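Local coordinates for protein spydx (Streptococcus pyogenes, PDB 2J43) that binds host lung glycogen through two tandem family 41 carbohydrate-binding modules, part of a larger pullulanase that probably hydrolyses alpha-1,6-glucosidic bonds in branched alpha-glucans, at residues I170-L175 against T200-K205; E94-E99 against Y106-E111. One frame throughout, in Å; residues are numbered along the deposited sequence. Where two conformers were deposited one is given.

Interaction 1 of 2, residues I170-L175 against T200-K205; sequences IGFLIL and TQVFVK
Phe172 and Val204 meet in the buried interior of the second module, between strands 170-175 and 201-205, and the contact is made entirely by side chains. The segment axes approach to 9.5 Å, too far for backbone pairing, and run in broadly the same direction at 37°. Each strand sends alternate residues inward: Phe172 and Ile174 from one, Val202 and Val204 from the other.

The aromatic contact sets the end of the Phe172 ring against valine methyls. With its CG placed between the backbone N and the carbonyl carbon (chi1 65°), Phe172 swings its ring across to the opposing strand. Its CZ lies 4.0 Å from Val204 CG1, which sits at the ring edge, near its plane. CE1 has the other methyl beside it, 4.2 Å away at Val204 CG2. Val202 CG2 approaches obliquely, 4.3 Å from Phe172 CZ, so the end of the ring touches both valines, from directions roughly at right angles. A flat, long phenylalanine can span the layers, while branched valines suit extended strands and present blunt methyl surfaces close to the main chain.

The purely aliphatic part is smaller. Ile174 brings its terminal CD1 to Val204 CG2 at 4.3 Å, giving one valine two neighbours on the facing strand. Tyr191 adds a second ring beside Phe172, and Ile116 and Val130 extend the apolar lining.

The backbone pairs with other strands: Phe172 with Tyr191 and Leu173 with Trp131. Val202 O accepts a bond from the side-chain ND2 of Asn117. The bond-free meeting of the two segments is thus that of facing layers in a beta sandwich. Its cohesion comes from dispersion and the removal of apolar surface from water, which depend on complementary shape more than on precise direction.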
loop_
_atom_site.group_PDB
_atom_site.type_symbol
_atom_site.label_atom_id
_atom_site.label_comp_id
_atom_site.label_asym_id
_atom_site.label_seq_id
_atom_site.Cartn_x
_atom_site.Cartn_y
_atom_site.Cartn_z
ATOM N N ILE A 170 -0.739 -14.241 12.261
ATOM C CA ILE A 170 -1.893 -14.824 11.563
ATOM C C ILE A 170 -1.375 -15.887 10.625
ATOM O O ILE A 170 -0.282 -15.787 10.106
ATOM C CB ILE A 170 -2.714 -13.736 10.772
ATOM C CG1 ILE A 170 -3.950 -14.320 10.074
ATOM C CG2 ILE A 170 -1.876 -13.080 9.686
ATOM C CD1 ILE A 170 -4.793 -13.245 9.352
ATOM N N GLY A 171 -2.188 -16.922 10.433
ATOM C CA GLY A 171 -1.939 -17.914 9.427
ATOM C C GLY A 171 -3.161 -17.930 8.525
ATOM O O GLY A 171 -4.291 -17.648 8.945
ATOM N N PHE A 172 -2.904 -18.250 7.286
ATOM C CA PHE A 172 -3.976 -18.401 6.326
ATOM C C PHE A 172 -3.557 -19.257 5.138
ATOM O O PHE A 172 -2.392 -19.596 4.922
ATOM C CB PHE A 172 -4.498 -17.016 5.881
ATOM C CG PHE A 172 -3.511 -16.173 5.134
ATOM C CD1 PHE A 172 -3.444 -16.177 3.726
ATOM C CD2 PHE A 172 -2.637 -15.363 5.811
ATOM C CE1 PHE A 172 -2.528 -15.370 3.069
ATOM C CE2 PHE A 172 -1.746 -14.536 5.110
ATOM C CZ PHE A 172 -1.712 -14.568 3.759
ATOM N N LEU A 173 -4.556 -19.651 4.345
ATOM C CA LEU A 173 -4.302 -20.426 3.160
ATOM C C LEU A 173 -5.323 -20.077 2.124
ATOM O O LEU A 173 -6.452 -19.808 2.460
ATOM C CB LEU A 173 -4.349 -21.927 3.466
ATOM C CG LEU A 173 -3.677 -22.827 2.443
ATOM C CD1 LEU A 173 -2.199 -22.563 2.157
ATOM C CD2 LEU A 173 -3.850 -24.336 2.805
ATOM N N ILE A 174 -4.929 -20.045 0.872
ATOM C CA ILE A 174 -5.921 -19.807 -0.196
ATOM C C ILE A 174 -6.425 -21.161 -0.691
ATOM O O ILE A 174 -5.614 -22.037 -1.083
ATOM C CB ILE A 174 -5.338 -19.032 -1.374
ATOM C CG1 ILE A 174 -4.612 -17.765 -0.931
ATOM C CG2 ILE A 174 -6.441 -18.676 -2.397
ATOM C CD1 ILE A 174 -5.483 -16.780 -0.145
ATOM N N LEU A 175 -7.743 -21.317 -0.717
ATOM C CA LEU A 175 -8.404 -22.565 -1.117
ATOM C C LEU A 175 -9.166 -22.433 -2.406
ATOM O O LEU A 175 -9.671 -21.350 -2.744
ATOM C CB LEU A 175 -9.398 -22.987 -0.039
ATOM C CG LEU A 175 -8.898 -23.038 1.403
ATOM C CD1 LEU A 175 -9.999 -23.608 2.329
ATOM C CD2 LEU A 175 -7.606 -23.836 1.463
ATOM N N THR A 200 -1.272 -3.255 7.370
ATOM C CA THR A 200 -2.680 -3.586 7.362
ATOM C C THR A 200 -3.143 -4.115 6.023
ATOM O O THR A 200 -4.299 -4.533 5.930
ATOM C CB THR A 200 -3.511 -2.261 7.528
ATOM O OG1 THR A 200 -3.130 -1.299 6.507
ATOM C CG2 THR A 200 -3.242 -1.546 8.865
ATOM N N GLN A 201 -2.275 -4.251 5.034
ATOM C CA GLN A 201 -2.408 -5.228 3.962
ATOM C C GLN A 201 -1.237 -6.125 3.695
ATOM O O GLN A 201 -0.081 -5.739 3.914
ATOM C CB GLN A 201 -2.676 -4.400 2.668
ATOM C CG GLN A 201 -3.833 -3.383 2.781
ATOM C CD GLN A 201 -4.353 -2.844 1.452
ATOM O OE1 GLN A 201 -4.608 -1.596 1.296
ATOM N NE2 GLN A 201 -4.543 -3.723 0.512
ATOM N N VAL A 202 -1.546 -7.335 3.232
ATOM C CA VAL A 202 -0.611 -8.262 2.669
ATOM C C VAL A 202 -1.054 -8.742 1.308
ATOM O O VAL A 202 -2.213 -8.563 0.875
ATOM C CB VAL A 202 -0.302 -9.437 3.624
ATOM C CG1 VAL A 202 0.285 -8.932 4.953
ATOM C CG2 VAL A 202 -1.523 -10.289 3.856
ATOM N N PHE A 203 -0.120 -9.359 0.593
ATOM C CA PHE A 203 -0.283 -9.645 -0.802
ATOM C C PHE A 203 0.271 -11.014 -1.080
ATOM O O PHE A 203 1.424 -11.313 -0.743
ATOM C CB PHE A 203 0.444 -8.595 -1.656
ATOM C CG PHE A 203 0.016 -7.207 -1.324
ATOM C CD1 PHE A 203 -0.936 -6.574 -2.065
ATOM C CD2 PHE A 203 0.518 -6.568 -0.212
ATOM C CE1 PHE A 203 -1.400 -5.295 -1.669
ATOM C CE2 PHE A 203 0.087 -5.308 0.158
ATOM C CZ PHE A 203 -0.882 -4.679 -0.581
ATOM N N VAL A 204 -0.579 -11.878 -1.625
ATOM C CA VAL A 204 -0.185 -13.214 -2.100
ATOM C C VAL A 204 -0.659 -13.433 -3.508
ATOM O O VAL A 204 -1.549 -12.728 -4.002
ATOM C CB VAL A 204 -0.687 -14.377 -1.168
ATOM C CG1 VAL A 204 0.118 -14.408 0.151
ATOM C CG2 VAL A 204 -2.132 -14.267 -0.925
ATOM N N LYS A 205 -0.000 -14.340 -4.235
ATOM C CA LYS A 205 -0.338 -14.558 -5.615
ATOM C C LYS A 205 -0.146 -16.008 -6.089
ATOM O O LYS A 205 0.707 -16.705 -5.544
ATOM C CB LYS A 205 0.540 -13.670 -6.522
ATOM C CG LYS A 205 2.041 -13.818 -6.331
ATOM C CD LYS A 205 2.790 -12.927 -7.376
ATOM C CE LYS A 205 4.280 -12.977 -7.225
ATOM N NZ LYS A 205 4.902 -14.308 -7.586
#

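Interaction 2 of 2, residues E94-E99 against Y106-E111; sequences EVWIDE and YRPLKE. Unlike the reference sequence in segment 106-111: Glu111 (reference Lys).
Trp96, on strand 94-97, lays one face of its indole against the start of segment 106-111, and the chain there crosses that face of the ring. At Tyr106 the backbone makes the contact: its C lies 3.3 Å above the indole plane, displaced toward the rim, and its CA is 3.4 Å from Trp96 CZ3. The side chain sets off away from the tryptophan strand; its ring packs with Phe203 and its OH hydrogen-bonds to His199 ND1. A tyrosine suits this junction because it supplies both an apolar ring and a polar end.

Arg107 follows with its N over the centre of the ring, 3.5 Å above the plane, so that the peptide link between the two residues lies over the indole. The side chain continues along the same surface. Its CB stands over the five-membered ring in a CH-pi contact, 3.9 Å from the centroid and 19° off the normal. CG is anti to the backbone N (chi1 -178°), and the chain stays extended to NE, carrying the guanidinium beyond the indole to a salt bridge with Asp50. Arginine therefore serves twice, with a greasy stem on the ring and a distant charge that has its own partner.

Pro108 closes the contact from an oblique direction, its CD 3.9 Å from Trp96 CB. Its ring restricts the backbone as the chain leaves the tryptophan, and its methylenes suit an apolar neighbour.

His8 also stacks with the indole and Tyr51 meets it edge-to-face, while strand 94-97 itself pairs with strand 4-9. No hydrogen bond crosses between the two segments. The arrangement is a linker peptide packed over a tryptophan of a beta-sandwich module, where the connection leaves for strand 113-119 of the second.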
loop_
_atom_site.group_PDB
_atom_site.type_symbol
_atom_site.label_atom_id
_atom_site.label_comp_id
_atom_site.label_asym_id
_atom_site.label_seq_id
_atom_site.Cartn_x
_atom_site.Cartn_y
_atom_site.Cartn_z
ATOM N N GLU A 94 3.128 5.026 -6.728
ATOM C CA GLU A 94 2.030 5.432 -5.889
ATOM C C GLU A 94 2.504 5.242 -4.447
ATOM O O GLU A 94 3.111 4.238 -4.126
ATOM C CB GLU A 94 0.660 4.818 -6.199
ATOM C CG GLU A 94 -0.513 5.602 -5.683
ATOM C CD GLU A 94 -1.825 5.208 -6.365
ATOM O OE1 GLU A 94 -1.870 4.161 -7.033
ATOM O OE2 GLU A 94 -2.827 5.945 -6.195
ATOM N N VAL A 95 2.257 6.224 -3.597
ATOM C CA VAL A 95 2.617 6.124 -2.176
ATOM C C VAL A 95 1.600 6.904 -1.381
ATOM O O VAL A 95 1.050 7.914 -1.862
ATOM C CB VAL A 95 4.043 6.677 -1.992
ATOM C CG1 VAL A 95 4.064 8.178 -2.365
ATOM C CG2 VAL A 95 4.571 6.450 -0.666
ATOM N N TRP A 96 1.427 6.507 -0.140
ATOM C CA TRP A 96 0.517 7.134 0.791
ATOM C C TRP A 96 1.294 7.638 1.977
ATOM O O TRP A 96 1.994 6.871 2.653
ATOM C CB TRP A 96 -0.574 6.161 1.246
ATOM C CG TRP A 96 -1.578 5.883 0.156
ATOM C CD1 TRP A 96 -2.834 6.410 0.081
ATOM C CD2 TRP A 96 -1.449 5.006 -0.979
ATOM N NE1 TRP A 96 -3.489 5.935 -1.015
ATOM C CE2 TRP A 96 -2.668 5.079 -1.703
ATOM C CE3 TRP A 96 -0.428 4.164 -1.477
ATOM C CZ2 TRP A 96 -2.885 4.375 -2.882
ATOM C CZ3 TRP A 96 -0.664 3.443 -2.642
ATOM C CH2 TRP A 96 -1.887 3.541 -3.326
ATOM N N ILE A 97 1.142 8.931 2.232
ATOM C CA ILE A 97 1.862 9.617 3.295
ATOM C C ILE A 97 0.867 10.013 4.346
ATOM O O ILE A 97 -0.030 10.820 4.107
ATOM C CB ILE A 97 2.638 10.825 2.760
ATOM C CG1 ILE A 97 3.673 10.334 1.747
ATOM C CG2 ILE A 97 3.334 11.585 3.880
ATOM C CD1 ILE A 97 3.871 11.226 0.623
ATOM N N ASP A 98 1.030 9.423 5.517
ATOM C CA ASP A 98 0.056 9.690 6.562
ATOM C C ASP A 98 0.324 11.005 7.294
ATOM O O ASP A 98 1.221 11.761 6.954
ATOM C CB ASP A 98 -0.105 8.462 7.484
ATOM C CG ASP A 98 1.132 8.154 8.325
ATOM O OD1 ASP A 98 1.926 9.070 8.663
ATOM O OD2 ASP A 98 1.329 6.982 8.699
ATOM N N GLU A 99 -0.488 11.292 8.303
ATOM C CA GLU A 99 -0.399 12.578 8.985
ATOM C C GLU A 99 0.893 12.797 9.774
ATOM O O GLU A 99 1.211 13.925 10.126
ATOM C CB GLU A 99 -1.608 12.767 9.910
ATOM C CG GLU A 99 -1.559 11.917 11.160
ATOM C CD GLU A 99 -2.172 10.541 11.017
ATOM O OE1 GLU A 99 -2.447 10.056 9.887
ATOM O OE2 GLU A 99 -2.364 9.915 12.085
ATOM N N TYR A 106 0.853 1.068 -0.082
ATOM C CA TYR A 106 -0.573 0.847 -0.382
ATOM C C TYR A 106 -1.347 1.735 0.593
ATOM O O TYR A 106 -0.762 2.302 1.515
ATOM C CB TYR A 106 -0.922 -0.640 -0.186
ATOM C CG TYR A 106 -0.541 -1.155 1.185
ATOM C CD1 TYR A 106 -1.305 -0.869 2.320
ATOM C CD2 TYR A 106 0.605 -1.953 1.360
ATOM C CE1 TYR A 106 -0.930 -1.293 3.572
ATOM C CE2 TYR A 106 0.979 -2.412 2.622
ATOM C CZ TYR A 106 0.195 -2.104 3.723
ATOM O OH TYR A 106 0.534 -2.554 4.979
ATOM N N ARG A 107 -2.647 1.902 0.365
ATOM C CA ARG A 107 -3.445 2.697 1.267
ATOM C C ARG A 107 -3.636 1.996 2.626
ATOM O O ARG A 107 -4.222 0.913 2.661
ATOM C CB ARG A 107 -4.795 2.949 0.659
ATOM C CG ARG A 107 -5.654 3.814 1.525
ATOM C CD ARG A 107 -6.925 4.122 0.862
ATOM N NE ARG A 107 -7.740 4.941 1.713
ATOM C CZ ARG A 107 -8.836 5.548 1.292
ATOM N NH1 ARG A 107 -9.242 5.430 0.026
ATOM N NH2 ARG A 107 -9.521 6.278 2.134
ATOM N N PRO A 108 -3.180 2.576 3.728
ATOM C CA PRO A 108 -3.355 1.943 5.041
ATOM C C PRO A 108 -4.847 1.847 5.386
ATOM O O PRO A 108 -5.612 2.760 5.106
ATOM C CB PRO A 108 -2.655 2.910 5.993
ATOM C CG PRO A 108 -1.718 3.663 5.123
ATOM C CD PRO A 108 -2.372 3.821 3.827
ATOM N N LEU A 109 -5.256 0.731 5.946
ATOM C CA LEU A 109 -6.649 0.566 6.285
ATOM C C LEU A 109 -6.852 0.682 7.803
ATOM O O LEU A 109 -5.911 0.944 8.542
ATOM C CB LEU A 109 -7.147 -0.750 5.695
ATOM C CG LEU A 109 -6.854 -0.891 4.187
ATOM C CD1 LEU A 109 -7.300 -2.264 3.690
ATOM C CD2 LEU A 109 -7.470 0.238 3.305
ATOM N N LYS A 110 -8.105 0.539 8.224
ATOM C CA LYS A 110 -8.519 0.597 9.621
ATOM C C LYS A 110 -7.692 -0.319 10.540
ATOM O O LYS A 110 -7.333 -1.446 10.184
ATOM C CB LYS A 110 -10.034 0.271 9.734
ATOM C CG LYS A 110 -10.538 -0.939 8.889
ATOM C CD LYS A 110 -12.024 -1.300 9.181
ATOM C CE LYS A 110 -12.818 -1.805 7.951
ATOM N NZ LYS A 110 -12.429 -3.162 7.426
ATOM N N GLU A 111 -7.394 0.170 11.743
ATOM C CA GLU A 111 -6.657 -0.624 12.727
ATOM C C GLU A 111 -7.488 -1.824 13.167
ATOM O O GLU A 111 -8.701 -1.758 13.182
ATOM C CB GLU A 111 -6.295 0.234 13.955
ATOM C CG GLU A 111 -4.829 0.635 13.975
ATOM C CD GLU A 111 -4.479 1.580 15.114
ATOM O OE1 GLU A 111 -4.855 1.295 16.282
ATOM O OE2 GLU A 111 -3.803 2.600 14.836
#

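Interaction 2 lies wholly earlier in the chain than interaction 1, their centres about 19 Å apart. Interaction 2 ties the connection between the modules to strand 94-97 of the first; interaction 1 lies inside the second, joining strands 170-176 and 201-205, which face each other across the core of its sandwich. They meet where strand 201-205 begins: Thr200 OG1 is 3.0 Å from Leu109 N in a hydrogen bond, and Thr200 N makes a weak one to Tyr106 OH. The connection is therefore bonded to the second module as well as packed on the first, consistent with a defined placement of the two glycan-binding modules.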